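Ribosomal RNA processing protein 6 (Trypanosoma brucei brucei, PDB 4NLC) probably acts, through the catalytic core described here, as a 3'-5' exoribonuclease of the nuclear exosome that trims RNA from its 3' end. Local coordinates at residues 93-98 and 146-151; 138-143 and 165-170; 150-155 and 258-263. The protein carries 1 engineered substitution. One frame throughout, in Å; residues are numbered along the deposited sequence.

Contact 1 (93-98 and 146-151); sequences IAVDLE and KVFHGA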
loop_
_atom_site.group_PDB
_atom_site.type_symbol
_atom_site.label_atom_id
_atom_site.label_comp_id
_atom_site.label_asym_id
_atom_site.label_seq_id
_atom_site.Cartn_x
_atom_site.Cartn_y
_atom_site.Cartn_z
ATOM N N ILE A 93 -8.497 14.287 10.801
ATOM C CA ILE A 93 -9.146 13.011 10.471
ATOM C C ILE A 93 -8.097 11.946 10.549
ATOM O O ILE A 93 -6.925 12.248 10.298
ATOM C CB ILE A 93 -9.857 13.018 9.078
ATOM C CG1 ILE A 93 -8.835 13.027 7.895
ATOM C CG2 ILE A 93 -10.908 14.155 8.953
ATOM C CD1 ILE A 93 -9.446 12.947 6.457
ATOM N N ALA A 94 -8.508 10.700 10.887
ATOM C CA ALA A 94 -7.607 9.541 10.989
ATOM C C ALA A 94 -7.870 8.690 9.774
ATOM O O ALA A 94 -9.030 8.441 9.442
ATOM C CB ALA A 94 -7.891 8.750 12.251
ATOM N N VAL A 95 -6.798 8.293 9.073
ATOM C CA VAL A 95 -6.893 7.519 7.852
ATOM C C VAL A 95 -6.006 6.264 7.927
ATOM O O VAL A 95 -4.915 6.285 8.509
ATOM C CB VAL A 95 -6.570 8.379 6.581
ATOM C CG1 VAL A 95 -6.893 7.615 5.285
ATOM C CG2 VAL A 95 -7.284 9.744 6.592
ATOM N N ASP A 96 -6.483 5.179 7.308
ATOM C CA ASP A 96 -5.762 3.930 7.097
ATOM C C ASP A 96 -6.247 3.278 5.784
ATOM O O ASP A 96 -7.283 3.657 5.233
ATOM C CB ASP A 96 -5.844 2.971 8.302
ATOM C CG ASP A 96 -4.821 1.828 8.279
ATOM O OD1 ASP A 96 -3.762 1.978 7.603
ATOM O OD2 ASP A 96 -5.073 0.792 8.944
ATOM N N LEU A 97 -5.477 2.333 5.265
ATOM C CA LEU A 97 -5.813 1.657 4.021
ATOM C C LEU A 97 -5.600 0.166 4.181
ATOM O O LEU A 97 -4.702 -0.244 4.919
ATOM C CB LEU A 97 -4.861 2.140 2.893
ATOM C CG LEU A 97 -4.798 3.615 2.470
ATOM C CD1 LEU A 97 -3.728 3.815 1.401
ATOM C CD2 LEU A 97 -6.091 4.082 1.878
ATOM N N GLU A 98 -6.376 -0.652 3.443
ATOM C CA GLU A 98 -6.116 -2.097 3.329
ATOM C C GLU A 98 -5.697 -2.328 1.866
ATOM O O GLU A 98 -6.107 -1.574 0.970
ATOM C CB GLU A 98 -7.281 -2.979 3.781
ATOM C CG GLU A 98 -7.719 -2.737 5.221
ATOM C CD GLU A 98 -6.692 -2.968 6.316
ATOM O OE1 GLU A 98 -5.711 -3.708 6.080
ATOM O OE2 GLU A 98 -6.881 -2.418 7.424
ATOM N N LYS A 146 -4.278 15.134 8.431
ATOM C CA LYS A 146 -4.571 13.727 8.117
ATOM C C LYS A 146 -3.616 12.891 8.948
ATOM O O LYS A 146 -2.407 12.903 8.720
ATOM C CB LYS A 146 -4.375 13.409 6.628
ATOM C CG LYS A 146 -5.560 13.752 5.685
ATOM C CD LYS A 146 -5.874 15.243 5.546
ATOM C CE LYS A 146 -4.748 16.017 4.884
ATOM N NZ LYS A 146 -5.137 17.413 4.535
ATOM N N VAL A 147 -4.155 12.217 9.944
ATOM C CA VAL A 147 -3.421 11.352 10.857
ATOM C C VAL A 147 -3.389 9.903 10.300
ATOM O O VAL A 147 -4.434 9.271 10.100
ATOM C CB VAL A 147 -4.037 11.382 12.290
ATOM C CG1 VAL A 147 -3.189 10.576 13.287
ATOM C CG2 VAL A 147 -4.243 12.804 12.786
ATOM N N PHE A 148 -2.196 9.374 10.094
ATOM C CA PHE A 148 -2.019 7.978 9.697
ATOM C C PHE A 148 -1.080 7.347 10.710
ATOM O O PHE A 148 -0.277 8.056 11.310
ATOM C CB PHE A 148 -1.344 7.909 8.320
ATOM C CG PHE A 148 -2.184 8.151 7.094
ATOM C CD1 PHE A 148 -2.561 9.444 6.730
ATOM C CD2 PHE A 148 -2.521 7.101 6.247
ATOM C CE1 PHE A 148 -3.256 9.685 5.524
ATOM C CE2 PHE A 148 -3.210 7.338 5.047
ATOM C CZ PHE A 148 -3.553 8.633 4.685
ATOM N N HIS A 149 -1.096 6.029 10.837
ATOM C CA HIS A 149 -0.145 5.345 11.718
ATOM C C HIS A 149 0.803 4.476 10.863
ATOM O O HIS A 149 0.404 3.415 10.407
ATOM C CB HIS A 149 -0.858 4.499 12.786
ATOM C CG HIS A 149 0.084 4.027 13.848
ATOM N ND1 HIS A 149 0.206 4.694 15.046
ATOM C CD2 HIS A 149 0.983 3.017 13.817
ATOM C CE1 HIS A 149 1.151 4.057 15.714
ATOM N NE2 HIS A 149 1.647 3.046 15.014
ATOM N N GLY A 150 2.034 4.943 10.650
ATOM C CA GLY A 150 3.005 4.223 9.839
ATOM C C GLY A 150 2.576 4.263 8.394
ATOM O O GLY A 150 2.114 3.246 7.848
ATOM N N ALA A 151 2.690 5.469 7.799
ATOM C CA ALA A 151 2.187 5.827 6.469
ATOM C C ALA A 151 3.120 5.586 5.261
ATOM O O ALA A 151 2.744 5.971 4.161
ATOM C CB ALA A 151 1.769 7.292 6.490
HETATM O O HOH W 1 -3.134 4.567 9.551
#

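Contact 2 (138-143 and 165-170); sequences VFLQPN and YIVNLF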
loop_
_atom_site.group_PDB
_atom_site.type_symbol
_atom_site.label_atom_id
_atom_site.label_comp_id
_atom_site.label_asym_id
_atom_site.label_seq_id
_atom_site.Cartn_x
_atom_site.Cartn_y
_atom_site.Cartn_z
ATOM N N VAL A 138 -9.994 17.191 0.381
ATOM C CA VAL A 138 -9.716 16.825 1.773
ATOM C C VAL A 138 -8.222 16.575 1.958
ATOM O O VAL A 138 -7.619 17.189 2.839
ATOM C CB VAL A 138 -10.591 15.638 2.297
ATOM C CG1 VAL A 138 -10.210 15.248 3.732
ATOM C CG2 VAL A 138 -12.072 15.986 2.233
ATOM N N PHE A 139 -7.620 15.683 1.134
ATOM C CA PHE A 139 -6.201 15.372 1.283
ATOM C C PHE A 139 -5.263 16.569 1.044
ATOM O O PHE A 139 -4.214 16.628 1.678
ATOM C CB PHE A 139 -5.785 14.164 0.434
ATOM C CG PHE A 139 -6.298 12.839 0.943
ATOM C CD1 PHE A 139 -5.754 12.252 2.079
ATOM C CD2 PHE A 139 -7.315 12.169 0.280
ATOM C CE1 PHE A 139 -6.241 11.022 2.561
ATOM C CE2 PHE A 139 -7.796 10.937 0.763
ATOM C CZ PHE A 139 -7.239 10.366 1.891
ATOM N N LEU A 140 -5.647 17.509 0.160
ATOM C CA LEU A 140 -4.888 18.718 -0.189
ATOM C C LEU A 140 -5.139 19.892 0.743
ATOM O O LEU A 140 -4.375 20.851 0.694
ATOM C CB LEU A 140 -5.143 19.152 -1.656
ATOM C CG LEU A 140 -4.661 18.190 -2.775
ATOM C CD1 LEU A 140 -4.979 18.772 -4.170
ATOM C CD2 LEU A 140 -3.169 17.908 -2.667
ATOM N N GLN A 141 -6.208 19.837 1.571
ATOM C CA GLN A 141 -6.608 20.916 2.480
ATOM C C GLN A 141 -5.587 21.081 3.600
ATOM O O GLN A 141 -5.506 20.213 4.464
ATOM C CB GLN A 141 -8.046 20.671 2.996
ATOM C CG GLN A 141 -8.704 21.730 3.905
ATOM C CD GLN A 141 -8.521 23.174 3.562
ATOM O OE1 GLN A 141 -9.185 23.733 2.690
ATOM N NE2 GLN A 141 -7.713 23.835 4.340
ATOM N N PRO A 142 -4.806 22.195 3.607
ATOM C CA PRO A 142 -3.812 22.386 4.665
ATOM C C PRO A 142 -4.372 22.561 6.077
ATOM O O PRO A 142 -3.646 22.348 7.038
ATOM C CB PRO A 142 -3.047 23.637 4.208
ATOM C CG PRO A 142 -3.980 24.362 3.341
ATOM C CD PRO A 142 -4.814 23.334 2.661
ATOM N N ASN A 143 -5.637 22.981 6.216
ATOM C CA ASN A 143 -6.209 23.194 7.553
ATOM C C ASN A 143 -6.782 21.915 8.159
ATOM O O ASN A 143 -7.304 21.939 9.264
ATOM C CB ASN A 143 -7.225 24.332 7.546
ATOM C CG ASN A 143 -7.523 24.864 8.929
ATOM O OD1 ASN A 143 -6.617 25.211 9.700
ATOM N ND2 ASN A 143 -8.800 24.880 9.296
ATOM N N TYR A 165 -2.569 12.770 -2.754
ATOM C CA TYR A 165 -1.420 13.341 -2.059
ATOM C C TYR A 165 -1.845 14.074 -0.778
ATOM O O TYR A 165 -2.855 14.797 -0.767
ATOM C CB TYR A 165 -0.669 14.296 -2.997
ATOM C CG TYR A 165 -0.198 13.631 -4.273
ATOM C CD1 TYR A 165 -1.024 13.564 -5.399
ATOM C CD2 TYR A 165 1.070 13.067 -4.359
ATOM C CE1 TYR A 165 -0.600 12.943 -6.570
ATOM C CE2 TYR A 165 1.521 12.482 -5.538
ATOM C CZ TYR A 165 0.667 12.384 -6.626
ATOM O OH TYR A 165 1.109 11.787 -7.775
ATOM N N ILE A 166 -1.036 13.897 0.293
ATOM C CA ILE A 166 -1.331 14.404 1.626
ATOM C C ILE A 166 -0.596 15.703 1.976
ATOM O O ILE A 166 0.623 15.731 2.087
ATOM C CB ILE A 166 -1.107 13.302 2.701
ATOM C CG1 ILE A 166 -1.627 11.930 2.223
ATOM C CG2 ILE A 166 -1.799 13.696 4.002
ATOM C CD1 ILE A 166 -0.795 10.697 2.768
ATOM N N VAL A 167 -1.370 16.773 2.154
ATOM C CA VAL A 167 -0.897 18.073 2.593
ATOM C C VAL A 167 -1.223 18.078 4.102
ATOM O O VAL A 167 -2.379 17.940 4.492
ATOM C CB VAL A 167 -1.583 19.237 1.816
ATOM C CG1 VAL A 167 -1.255 20.593 2.440
ATOM C CG2 VAL A 167 -1.192 19.222 0.337
ATOM N N ASN A 168 -0.191 18.164 4.928
ATOM C CA ASN A 168 -0.256 18.129 6.388
ATOM C C ASN A 168 -0.610 16.742 6.935
ATOM O O ASN A 168 -1.609 16.522 7.635
ATOM C CB ASN A 168 -1.115 19.232 6.988
ATOM C CG ASN A 168 -0.316 20.494 7.162
ATOM O OD1 ASN A 168 0.913 20.473 7.359
ATOM N ND2 ASN A 168 -0.981 21.618 7.076
ATOM N N LEU A 169 0.293 15.822 6.629
ATOM C CA LEU A 169 0.274 14.486 7.141
ATOM C C LEU A 169 0.862 14.541 8.546
ATOM O O LEU A 169 1.817 15.289 8.801
ATOM C CB LEU A 169 1.178 13.567 6.255
ATOM C CG LEU A 169 1.495 12.143 6.800
ATOM C CD1 LEU A 169 0.272 11.266 6.779
ATOM C CD2 LEU A 169 2.612 11.481 6.007
ATOM N N PHE A 170 0.269 13.767 9.458
ATOM C CA PHE A 170 0.841 13.533 10.778
ATOM C C PHE A 170 0.894 12.015 10.949
ATOM O O PHE A 170 -0.133 11.348 10.862
ATOM C CB PHE A 170 0.114 14.237 11.935
ATOM C CG PHE A 170 0.882 14.124 13.239
ATOM C CD1 PHE A 170 0.734 13.011 14.062
ATOM C CD2 PHE A 170 1.758 15.131 13.643
ATOM C CE1 PHE A 170 1.426 12.923 15.276
ATOM C CE2 PHE A 170 2.437 15.044 14.860
ATOM C CZ PHE A 170 2.283 13.930 15.657
#

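Contact 3 (150-155 and 258-263); sequences GAREDV and RLLSLE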
loop_
_atom_site.group_PDB
_atom_site.type_symbol
_atom_site.label_atom_id
_atom_site.label_comp_id
_atom_site.label_asym_id
_atom_site.label_seq_id
_atom_site.Cartn_x
_atom_site.Cartn_y
_atom_site.Cartn_z
ATOM N N GLY A 150 2.034 4.943 10.650
ATOM C CA GLY A 150 3.005 4.223 9.839
ATOM C C GLY A 150 2.576 4.263 8.394
ATOM O O GLY A 150 2.114 3.246 7.848
ATOM N N ALA A 151 2.690 5.469 7.799
ATOM C CA ALA A 151 2.187 5.827 6.469
ATOM C C ALA A 151 3.120 5.586 5.261
ATOM O O ALA A 151 2.744 5.971 4.161
ATOM C CB ALA A 151 1.769 7.292 6.490
ATOM N N ARG A 152 4.319 5.008 5.439
ATOM C CA ARG A 152 5.268 4.823 4.311
ATOM C C ARG A 152 4.610 4.194 3.057
ATOM O O ARG A 152 4.662 4.797 1.985
ATOM C CB ARG A 152 6.523 4.042 4.758
ATOM C CG ARG A 152 7.602 3.873 3.669
ATOM C CD ARG A 152 8.889 4.640 3.964
ATOM N NE ARG A 152 9.527 4.211 5.213
ATOM C CZ ARG A 152 10.261 4.995 5.999
ATOM N NH1 ARG A 152 10.468 6.267 5.676
ATOM N NH2 ARG A 152 10.792 4.515 7.115
ATOM N N GLU A 153 3.946 3.028 3.208
ATOM C CA GLU A 153 3.257 2.342 2.107
ATOM C C GLU A 153 2.000 3.088 1.652
ATOM O O GLU A 153 1.769 3.231 0.446
ATOM C CB GLU A 153 2.970 0.875 2.458
ATOM C CG GLU A 153 4.248 0.061 2.654
ATOM C CD GLU A 153 4.402 -1.235 1.876
ATOM O OE1 GLU A 153 4.341 -2.315 2.509
ATOM O OE2 GLU A 153 4.660 -1.172 0.651
ATOM N N ASP A 154 1.229 3.626 2.619
ATOM C CA ASP A 154 -0.006 4.360 2.354
ATOM C C ASP A 154 0.189 5.511 1.405
ATOM O O ASP A 154 -0.599 5.674 0.466
ATOM C CB ASP A 154 -0.646 4.846 3.661
ATOM C CG ASP A 154 -1.237 3.735 4.497
ATOM O OD1 ASP A 154 -1.007 2.560 4.171
ATOM O OD2 ASP A 154 -1.988 4.043 5.435
ATOM N N VAL A 155 1.242 6.297 1.648
ATOM C CA VAL A 155 1.606 7.477 0.855
ATOM C C VAL A 155 1.792 7.047 -0.606
ATOM O O VAL A 155 1.330 7.718 -1.517
ATOM C CB VAL A 155 2.894 8.157 1.463
ATOM C CG1 VAL A 155 3.597 9.082 0.467
ATOM C CG2 VAL A 155 2.562 8.898 2.757
ATOM N N ARG A 258 5.959 15.316 7.018
ATOM C CA ARG A 258 5.923 16.078 5.762
ATOM C C ARG A 258 6.935 15.483 4.760
ATOM O O ARG A 258 6.600 15.287 3.600
ATOM C CB ARG A 258 6.209 17.567 6.035
ATOM C CG ARG A 258 6.503 18.421 4.797
ATOM C CD ARG A 258 6.211 19.892 5.033
ATOM N NE ARG A 258 7.171 20.504 5.946
ATOM C CZ ARG A 258 6.846 21.278 6.975
ATOM N NH1 ARG A 258 5.574 21.586 7.209
ATOM N NH2 ARG A 258 7.790 21.774 7.762
ATOM N N LEU A 259 8.144 15.152 5.226
ATOM C CA LEU A 259 9.171 14.499 4.424
ATOM C C LEU A 259 8.675 13.165 3.879
ATOM O O LEU A 259 8.954 12.843 2.721
ATOM C CB LEU A 259 10.472 14.332 5.229
ATOM C CG LEU A 259 11.193 15.657 5.567
ATOM C CD1 LEU A 259 12.349 15.433 6.493
ATOM C CD2 LEU A 259 11.686 16.353 4.327
ATOM N N LEU A 260 7.887 12.425 4.685
ATOM C CA LEU A 260 7.271 11.154 4.269
ATOM C C LEU A 260 6.182 11.387 3.201
ATOM O O LEU A 260 6.058 10.584 2.274
ATOM C CB LEU A 260 6.698 10.392 5.475
ATOM C CG LEU A 260 6.313 8.933 5.231
ATOM C CD1 LEU A 260 7.535 8.086 4.915
ATOM C CD2 LEU A 260 5.588 8.366 6.411
ATOM N N SER A 261 5.426 12.489 3.316
ATOM C CA SER A 261 4.394 12.855 2.337
ATOM C C SER A 261 5.000 13.269 0.994
ATOM O O SER A 261 4.308 13.223 -0.010
ATOM C CB SER A 261 3.473 13.943 2.883
ATOM O OG SER A 261 4.068 15.227 2.833
ATOM N N LEU A 262 6.301 13.632 0.974
ATOM C CA LEU A 262 7.064 13.984 -0.229
ATOM C C LEU A 262 7.642 12.760 -0.953
ATOM O O LEU A 262 8.194 12.876 -2.051
ATOM C CB LEU A 262 8.144 15.020 0.101
ATOM C CG LEU A 262 7.605 16.415 0.472
ATOM C CD1 LEU A 262 8.692 17.261 1.091
ATOM C CD2 LEU A 262 7.005 17.117 -0.760
ATOM N N GLU A 263 7.474 11.581 -0.369
ATOM C CA GLU A 263 7.909 10.352 -1.014
ATOM C C GLU A 263 6.996 10.035 -2.187
ATOM O O GLU A 263 5.820 10.416 -2.198
ATOM C CB GLU A 263 7.974 9.192 -0.031
ATOM C CG GLU A 263 9.082 9.430 0.989
ATOM C CD GLU A 263 9.454 8.275 1.887
ATOM O OE1 GLU A 263 8.759 7.236 1.851
ATOM O OE2 GLU A 263 10.416 8.433 2.670
#

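Contact 1 (93-98 and 146-151)
Val95 and Phe148 meet side by side, the valine lying over one face of the phenylalanine ring. Val95 CB stands 3.8 Å from the centroid of the Phe148 ring, 19° off the ring normal and shifted toward the rim, which makes this a CH-pi contact. With CG1 anti to its backbone N (chi1 -171°), Val95 brings that methyl within 3.5 Å of CZ of Phe148. A beta-branched residue suits the place, since its bulk begins right at the strand and lies against the ring face. Ile93 and Lys146 also run alongside one another. Ile93 holds CG1 in the crowded position between N and the carbonyl carbon (chi1 71°), where CG1 lies 4.0 Å from CG of Lys146. Only the aliphatic part of the lysine serves here; NZ turns away to carbonyls that include Ile144 O and Val167 O.

Strands 92-100 and 145-148 are parallel neighbours in the exonuclease sheet. Val147 N donates to Ile93 O at 2.8 Å, and Val95 N donates to Val147 O at 2.8 Å, both nearly straight. The next rung is opened by a water, which donates to Val95 O (2.7 Å) and accepts from His149 N. The apolar pairs thus bind the strands through one side of the sheet, while the water satisfies the backbone where they part.

Contact 2 (138-143 and 165-170)
Tyr165 faces Phe139 and Leu140 with its backbone rather than its ring. Its carbonyl O sits 3.2 Å from CB of Phe139, while the phenol leads away toward His39 and Phe41. Leu140 starts away from this segment at CB, yet its branched end returns to bring CD2 near the same carbonyl.

Ile166 lies beside Phe139, the two side chains pointing the same way, and its CG1 approaches CD1 of Phe139 to 4.1 Å. Further out, Ile166 reaches strand 145-148 and helix 152-162, so a bulky aliphatic residue can serve several elements of the core at once.

Val167 is turned directly at helix 136-140. Its N donates to Phe139 O at 2.9 Å in a nearly straight bond, the donor tilted 18° from the carbonyl plane. CB comes within 3.4 Å of Leu140 O, and both methyls also lie close to that oxygen: CG1, anti to the backbone N (chi1 170°), lies 4.0 Å from CB of Pro142, whereas CG2 lies 3.8 Å from CD2 of Leu140. This segment closes a beta-alpha-beta unit of the exonuclease domain, in which strand 145-148, helix 152-162 and the parallel strand 169-171 follow in turn; helix 136-140 leads into the unit and is pinned here to the connection before its last strand.

Asn168 adopts a left-handed backbone conformation (phi 71°), which asparagine tolerates better than most residues. Its ND2 donates to Pro142 O at 2.8 Å, on a lone pair in the carbonyl plane, and that oxygen lies close to the plane of the asparagine amide. The same ND2 is also bonded to Ser49 O.

Contact 3 (150-155 and 258-263)
Leu260 points toward the start of helix 152-162. Its CG is anti to the backbone N (chi1 -167°), which carries the fork toward that helix. CD2 lies against Ala151 and the backbone N of Arg152, 4.0 Å from CB of Ala151, whereas CD1 lies against the arginine side chain, 3.5 Å from NH1 of Arg152. Alanine suits its position because its single methyl lets the leucine come close to the backbone; CD2 also lies near the carbonyl carbon of Ala151.

Arg152 crosses Leu260 at about a right angle. Its chain leaves the helix with CG anti to the backbone N and then bends at chi2 and chi3; the aliphatic CD passes 3.8 Å from CD1 of Leu260. Glu263 crosses the arginine obliquely, with its carboxylate turned only 18° from the guanidinium plane. OE2 of Glu263 stands at the guanidinium edge, 3.7 Å from NH1 of Arg152, a long salt bridge, while OE1 lies 3.3 Å from CD of Arg152. OE1 has its stronger partner in Arg156, one turn further along the same helix, so the carboxylate is shared between two arginines.

Val155, also turned toward the other segment, packs against the backbone at Leu260 and Glu263. Its CG1 lies 3.4 Å from Leu260 O and 3.7 Å from Glu263 O, and CG2 lies 4.5 Å from CG of Leu260. The compact, branched valine can thus lie against backbone carbonyls, of which Glu263 O is bonded to Gln159.

The contact joins helix 152-162 of the exonuclease domain to the C-terminal part of helix 249-261 and the chain just after it. Buried leucine, valine and alanine supply the packing, and the arginine-glutamate pair at the more open margin probably adds a modest electrostatic attraction, since its charges are separated by more than a hydrogen-bonding distance.

How the contacts relate
Contacts 1 and 2 meet at neighbouring strands of one sheet, their centres about 12 Å apart: Lys146 O and Phe170 N lie 2.9 Å apart, Phe148 N and Phe170 O 3.0 Å, both probable hydrogen bonds. Contact 3 continues from contact 1 through the shared Gly150 and Ala151, and meets contact 2 where Ile166 CD1 lies 3.8 Å from Val155 CG2. Contacts 1 and 3 supply residues to the probable active site. Asp96, Glu98, Asp154 and Asp222 gather there, as expected for the acidic metal-binding cluster of DEDD exonucleases; Asp96 OD1 and Asp154 OD2 are 3.5 Å apart. Contact 2 contributes none of these acids; its centre is also about 12 Å from that of contact 3.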